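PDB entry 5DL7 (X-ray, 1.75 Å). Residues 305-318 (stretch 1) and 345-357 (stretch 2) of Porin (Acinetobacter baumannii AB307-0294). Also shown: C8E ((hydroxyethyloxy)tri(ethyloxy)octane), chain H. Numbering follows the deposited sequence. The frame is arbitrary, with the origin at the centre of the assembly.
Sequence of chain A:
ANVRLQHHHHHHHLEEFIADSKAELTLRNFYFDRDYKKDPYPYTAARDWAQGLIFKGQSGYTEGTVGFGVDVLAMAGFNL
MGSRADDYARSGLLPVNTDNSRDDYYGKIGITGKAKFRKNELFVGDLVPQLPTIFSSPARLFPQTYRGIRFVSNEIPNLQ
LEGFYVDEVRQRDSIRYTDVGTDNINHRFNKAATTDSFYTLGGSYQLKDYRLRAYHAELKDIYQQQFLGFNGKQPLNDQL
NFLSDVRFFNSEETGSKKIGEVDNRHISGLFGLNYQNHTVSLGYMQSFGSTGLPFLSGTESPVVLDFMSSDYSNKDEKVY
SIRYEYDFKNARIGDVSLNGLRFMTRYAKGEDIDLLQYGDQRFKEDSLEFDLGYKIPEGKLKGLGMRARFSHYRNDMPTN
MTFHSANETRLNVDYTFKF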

# COMPACT_ATOMS: atom_id res chain seq x y z
N LEU A 305 7.27 -7.75 -1.51
CA LEU A 305 7.97 -7.32 -0.23
C LEU A 305 7.63 -5.85 -0.02
O LEU A 305 7.97 -4.99 -0.86
N ASP A 306 6.85 -5.51 0.99
CA ASP A 306 6.35 -4.13 1.22
C ASP A 306 6.99 -3.55 2.49
O ASP A 306 6.45 -3.42 3.56
N PHE A 307 8.27 -3.22 2.38
CA PHE A 307 9.08 -2.70 3.55
C PHE A 307 8.90 -1.21 3.83
O PHE A 307 8.42 -0.48 2.89
N MET A 308 9.17 -0.77 5.00
CA MET A 308 8.86 0.51 5.57
C MET A 308 9.64 1.64 4.88
O MET A 308 9.08 2.74 4.62
N SER A 309 10.94 1.42 4.65
CA SER A 309 11.86 2.56 4.52
C SER A 309 12.40 2.69 3.05
O SER A 309 13.21 3.60 2.85
N SER A 310 12.01 1.79 2.14
CA SER A 310 12.38 1.87 0.73
C SER A 310 11.40 1.03 -0.04
O SER A 310 10.81 0.08 0.52
N ASP A 311 11.35 1.22 -1.35
CA ASP A 311 10.56 0.40 -2.24
C ASP A 311 11.24 -0.85 -2.74
O ASP A 311 10.50 -1.72 -3.29
N TYR A 312 12.55 -0.96 -2.62
CA TYR A 312 13.32 -2.18 -3.07
C TYR A 312 13.04 -2.54 -4.51
O TYR A 312 13.30 -3.66 -4.92
N SER A 313 12.68 -1.55 -5.36
CA SER A 313 12.20 -1.75 -6.73
C SER A 313 13.08 -1.06 -7.79
O SER A 313 12.55 -0.74 -8.91
N ASN A 314 14.35 -0.84 -7.47
CA ASN A 314 15.25 -0.13 -8.39
C ASN A 314 15.64 -0.97 -9.56
O ASN A 314 15.56 -2.25 -9.51
N LYS A 315 16.13 -0.31 -10.61
CA LYS A 315 16.72 -0.94 -11.79
C LYS A 315 17.81 -1.98 -11.33
O LYS A 315 18.71 -1.70 -10.53
N ASP A 316 17.65 -3.19 -11.82
CA ASP A 316 18.51 -4.35 -11.60
C ASP A 316 18.61 -4.89 -10.22
O ASP A 316 19.39 -5.82 -9.97
N GLU A 317 17.77 -4.38 -9.31
CA GLU A 317 17.94 -4.76 -7.89
C GLU A 317 17.47 -6.21 -7.68
O GLU A 317 16.35 -6.53 -8.06
N LYS A 318 18.36 -6.94 -7.04
CA LYS A 318 18.07 -8.29 -6.54
C LYS A 318 17.85 -8.19 -5.09
O LYS A 318 18.68 -7.62 -4.34
N THR A 345 8.93 -10.24 12.50
CA THR A 345 10.30 -9.65 12.14
C THR A 345 10.75 -10.17 10.78
O THR A 345 10.48 -11.25 10.38
N ARG A 346 11.48 -9.32 10.04
CA ARG A 346 11.92 -9.61 8.73
C ARG A 346 13.12 -8.84 8.35
O ARG A 346 13.36 -7.77 9.00
N TYR A 347 13.94 -9.36 7.48
CA TYR A 347 15.14 -8.69 7.03
C TYR A 347 15.09 -8.79 5.48
O TYR A 347 14.85 -9.87 4.94
N ALA A 348 15.51 -7.76 4.84
CA ALA A 348 15.76 -7.79 3.38
C ALA A 348 17.08 -7.11 3.00
O ALA A 348 17.40 -6.09 3.65
N LYS A 349 17.79 -7.67 2.05
CA LYS A 349 18.84 -6.95 1.45
C LYS A 349 18.69 -6.89 -0.06
O LYS A 349 18.36 -7.87 -0.69
N GLY A 350 18.92 -5.68 -0.53
CA GLY A 350 18.93 -5.41 -1.98
C GLY A 350 20.29 -5.06 -2.49
O GLY A 350 21.05 -4.32 -1.82
N GLU A 351 20.65 -5.68 -3.62
CA GLU A 351 21.93 -5.42 -4.23
C GLU A 351 21.85 -5.23 -5.69
O GLU A 351 20.85 -5.48 -6.31
N ASP A 352 22.99 -4.88 -6.31
CA ASP A 352 23.08 -4.67 -7.76
C ASP A 352 22.20 -3.52 -8.20
O ASP A 352 21.93 -3.46 -9.43
N ILE A 353 21.94 -2.57 -7.36
CA ILE A 353 21.11 -1.34 -7.69
C ILE A 353 21.88 -0.46 -8.64
O ILE A 353 23.01 -0.02 -8.36
N ASP A 354 21.19 -0.24 -9.80
CA ASP A 354 21.74 0.63 -10.84
C ASP A 354 20.93 1.93 -10.88
O ASP A 354 19.78 1.93 -11.27
N LEU A 355 21.58 3.03 -10.53
CA LEU A 355 20.99 4.36 -10.47
C LEU A 355 21.31 5.18 -11.75
O LEU A 355 21.23 6.44 -11.73
N LEU A 356 21.81 4.47 -12.74
CA LEU A 356 21.85 4.94 -14.19
C LEU A 356 22.96 5.92 -14.47
O LEU A 356 23.54 5.90 -15.59
N GLN A 357 23.22 6.91 -13.62
CA GLN A 357 24.12 8.01 -13.80
C GLN A 357 25.53 7.79 -13.20
O GLN A 357 26.30 8.76 -13.12

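An aromatic ring held between a cation and a methyl group is the most distinctive feature of this contact. The ring of Phe-307 (chi1 -88°, m) carries the guanidinium of Arg-346 flat on one face, with centres 4.0 Å apart and planes at 16°, while the methyl of Ala-348 covers the opposite face, its CB 3.5 Å from Phe-307 CZ. Both residues lie on the strand of stretch 2 and point toward stretch 1, so their alternation, with Tyr-347 turned away between them, leaves a slot that the ring fills.

The example illustrates a general principle: a loop without regular structure can be fixed to a strand by a few side chains that combine stacking with directed polar bonds. Arg-346 (p, then t, t) extends far enough to do both. While its guanidinium face serves the ring, its edge meets Asp-306: NH1 forms a salt bridge with Asp-306 OD1 at 2.8 Å, and NH2 donates to the backbone Asp-306 O at 2.9 Å. The CB of Asp-306 points away, but its p rotamer brings the carboxylate back.

Further along, Tyr-312 (m) lies with CE2 4.1 Å from Ala-348 CB and presents its ring edge to Gly-350 N. Glycine suits this position: an ideal CB would lie 1.9 Å from Glu-317 OE2, a clash. Glu-317, extended in t, t, sets its CD 3.5 Å from Ile-353 CG1 (m, t), and its OE1 accepts from Asn-314 N at 3.1 Å and Asn-314 ND2 at 2.8 Å. These bonds brace the type II turn from Asn-314 to Glu-317. Asn-314 (m) points toward stretch 2, its CB 3.7 Å from Ile-353 CG2.

Charge dominates around the turn. Lys-315 (t, t, t) reaches Asp-354 (t), with NZ to OD2 at 2.9 Å, and the same NZ bridges Asp-316 OD2 at 2.9 Å. The shared ammonium thereby sits between carboxylates whose nearest oxygens, Asp-316 OD2 and Asp-354 OD2, are 4.2 Å apart, offsetting their like charge. The aliphatic part of the lysine also packs on Leu-356, CD to CD2 at 3.5 Å. A water donates to Asp-316 OD2 at 3.1 Å and to Asp-352 O at 2.9 Å, linking the two stretches.

Lys-318 closes the contact, its NZ 2.7 Å from Asp-352 OD2 in the third salt bridge across the stretches, beside its antiparallel backbone pairing with Glu-351. The detergent C8E stays peripheral: its C1 lies 3.4 Å from Thr-345 OG1, a residue out of reach of stretch 1.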

# COMPACT_ATOMS: atom_id res chain seq x y z
CB LEU A 305 9.50 -7.61 -0.28
CG LEU A 305 9.89 -9.00 -0.64
CD1 LEU A 305 11.40 -9.13 -0.57
CD2 LEU A 305 9.21 -9.94 0.39
CB ASP A 306 4.85 -4.15 1.45
CG ASP A 306 4.41 -5.07 2.62
OD1 ASP A 306 5.13 -6.19 3.07
OD2 ASP A 306 3.23 -4.77 3.16
CB PHE A 307 10.54 -3.01 3.21
CG PHE A 307 10.95 -4.42 3.68
CD1 PHE A 307 10.45 -5.55 3.09
CD2 PHE A 307 11.78 -4.60 4.74
CE1 PHE A 307 10.88 -6.84 3.48
CE2 PHE A 307 12.16 -5.88 5.20
CZ PHE A 307 11.68 -7.00 4.57
CB MET A 308 9.01 0.54 7.05
CG MET A 308 7.96 -0.38 7.68
SD MET A 308 8.44 -0.68 9.47
CE MET A 308 8.45 0.94 10.17
CB SER A 309 13.06 2.45 5.46
OG SER A 309 12.56 2.38 6.80
CB SER A 310 13.79 1.27 0.50
OG SER A 310 14.19 1.13 -0.90
CB ASP A 311 9.89 1.21 -3.31
CG ASP A 311 10.70 1.64 -4.38
OD1 ASP A 311 11.90 1.27 -4.58
OD2 ASP A 311 10.08 1.96 -5.40
CB TYR A 312 13.10 -3.36 -2.10
CG TYR A 312 13.85 -3.25 -0.83
CD1 TYR A 312 13.31 -2.61 0.21
CD2 TYR A 312 15.01 -3.87 -0.65
CE1 TYR A 312 14.01 -2.43 1.43
CE2 TYR A 312 15.74 -3.77 0.51
CZ TYR A 312 15.24 -3.07 1.56
OH TYR A 312 15.94 -2.87 2.74
CB SER A 313 10.68 -1.37 -6.85
OG SER A 313 9.89 -2.16 -5.89
CB ASN A 314 16.47 0.27 -7.60
CG ASN A 314 16.12 1.30 -6.56
OD1 ASN A 314 15.81 2.46 -6.90
ND2 ASN A 314 16.06 0.94 -5.27
CB LYS A 315 17.32 0.10 -12.72
CG LYS A 315 17.82 -0.56 -14.00
CD LYS A 315 18.92 -0.08 -14.78
CE LYS A 315 19.36 -0.87 -15.99
NZ LYS A 315 20.54 -1.59 -15.80
CB ASP A 316 19.88 -4.09 -12.13
CG ASP A 316 19.86 -4.07 -13.74
OD1 ASP A 316 18.96 -4.45 -14.46
OD2 ASP A 316 21.01 -3.88 -14.13
CB GLU A 317 17.10 -3.83 -7.09
CG GLU A 317 17.21 -4.00 -5.59
CD GLU A 317 16.77 -2.87 -4.72
OE1 GLU A 317 16.15 -1.90 -5.22
OE2 GLU A 317 17.06 -2.97 -3.45
CB LYS A 318 19.25 -9.23 -6.80
CG LYS A 318 19.42 -9.52 -8.28
CD LYS A 318 20.67 -10.45 -8.30
CE LYS A 318 20.99 -10.83 -9.70
NZ LYS A 318 21.77 -9.67 -10.21
CB THR A 345 11.41 -9.92 13.22
OG1 THR A 345 12.65 -9.29 12.97
CG2 THR A 345 11.68 -11.44 13.44
CB ARG A 346 10.79 -9.32 7.78
CG ARG A 346 10.32 -7.90 7.73
CD ARG A 346 9.15 -7.79 6.69
NE ARG A 346 8.61 -6.43 6.71
CZ ARG A 346 7.74 -5.99 5.84
NH1 ARG A 346 7.15 -6.78 4.89
NH2 ARG A 346 7.28 -4.72 6.00
CB TYR A 347 16.34 -9.39 7.54
CG TYR A 347 17.66 -8.83 6.96
CD1 TYR A 347 18.21 -7.58 7.38
CD2 TYR A 347 18.41 -9.55 5.98
CE1 TYR A 347 19.41 -7.10 6.84
CE2 TYR A 347 19.61 -9.06 5.46
CZ TYR A 347 20.09 -7.85 5.85
OH TYR A 347 21.26 -7.37 5.35
CB ALA A 348 14.60 -7.10 2.65
CB LYS A 349 20.13 -7.65 1.78
CG LYS A 349 20.41 -8.95 1.31
CD LYS A 349 21.94 -9.27 1.47
CE LYS A 349 22.50 -10.39 0.61
NZ LYS A 349 22.65 -11.82 1.05
CB GLU A 351 22.79 -6.72 -3.98
CG GLU A 351 22.90 -7.17 -2.71
CD GLU A 351 23.75 -8.48 -2.61
OE1 GLU A 351 23.99 -9.27 -3.59
OE2 GLU A 351 24.06 -8.73 -1.46
CB ASP A 352 22.84 -5.95 -8.60
CG ASP A 352 23.78 -7.14 -8.29
OD1 ASP A 352 24.93 -6.86 -7.82
OD2 ASP A 352 23.38 -8.40 -8.50
CB ILE A 353 20.72 -0.64 -6.49
CG1 ILE A 353 19.83 -1.49 -5.55
CG2 ILE A 353 20.07 0.74 -6.82
CD1 ILE A 353 19.77 -0.85 -4.20
CB ASP A 354 21.72 -0.08 -12.21
CG ASP A 354 22.40 0.69 -13.33
OD1 ASP A 354 22.67 1.89 -13.21
OD2 ASP A 354 22.45 0.05 -14.45
CB LEU A 355 21.30 5.10 -9.20
CG LEU A 355 20.79 4.35 -7.97
CD1 LEU A 355 21.25 5.12 -6.76
CD2 LEU A 355 19.30 4.18 -7.96
CB LEU A 356 20.53 5.57 -14.72
CG LEU A 356 19.25 4.76 -14.55
CD1 LEU A 356 18.03 5.63 -15.02
CD2 LEU A 356 19.49 3.37 -15.13
CB GLN A 357 23.37 9.35 -13.24
CG GLN A 357 23.76 10.56 -13.95
CD GLN A 357 22.82 11.76 -13.80
OE1 GLN A 357 21.60 11.48 -14.13
NE2 GLN A 357 23.20 13.03 -13.33
C1 C8E H . 14.82 -11.12 11.07
C2 C8E H . 14.32 -12.36 10.46
C3 C8E H . 14.50 -13.47 11.42
C4 C8E H . 14.33 -14.78 10.72
C5 C8E H . 14.08 -15.99 11.55
C6 C8E H . 14.65 -17.33 11.13
C7 C8E H . 13.75 -18.50 11.54
C8 C8E H . 14.33 -19.95 11.64
O9 C8E H . 13.22 -20.77 12.11
C10 C8E H . 13.34 -22.16 12.46
C11 C8E H . 12.33 -22.52 13.57
O12 C8E H . 11.06 -21.81 13.44
C13 C8E H . 10.01 -22.17 14.36
C14 C8E H . 9.38 -23.52 13.99
O15 C8E H . 8.37 -23.87 14.92
C16 C8E H . 8.50 -25.19 15.54
O HOH W 1 23.20 -4.11 -11.95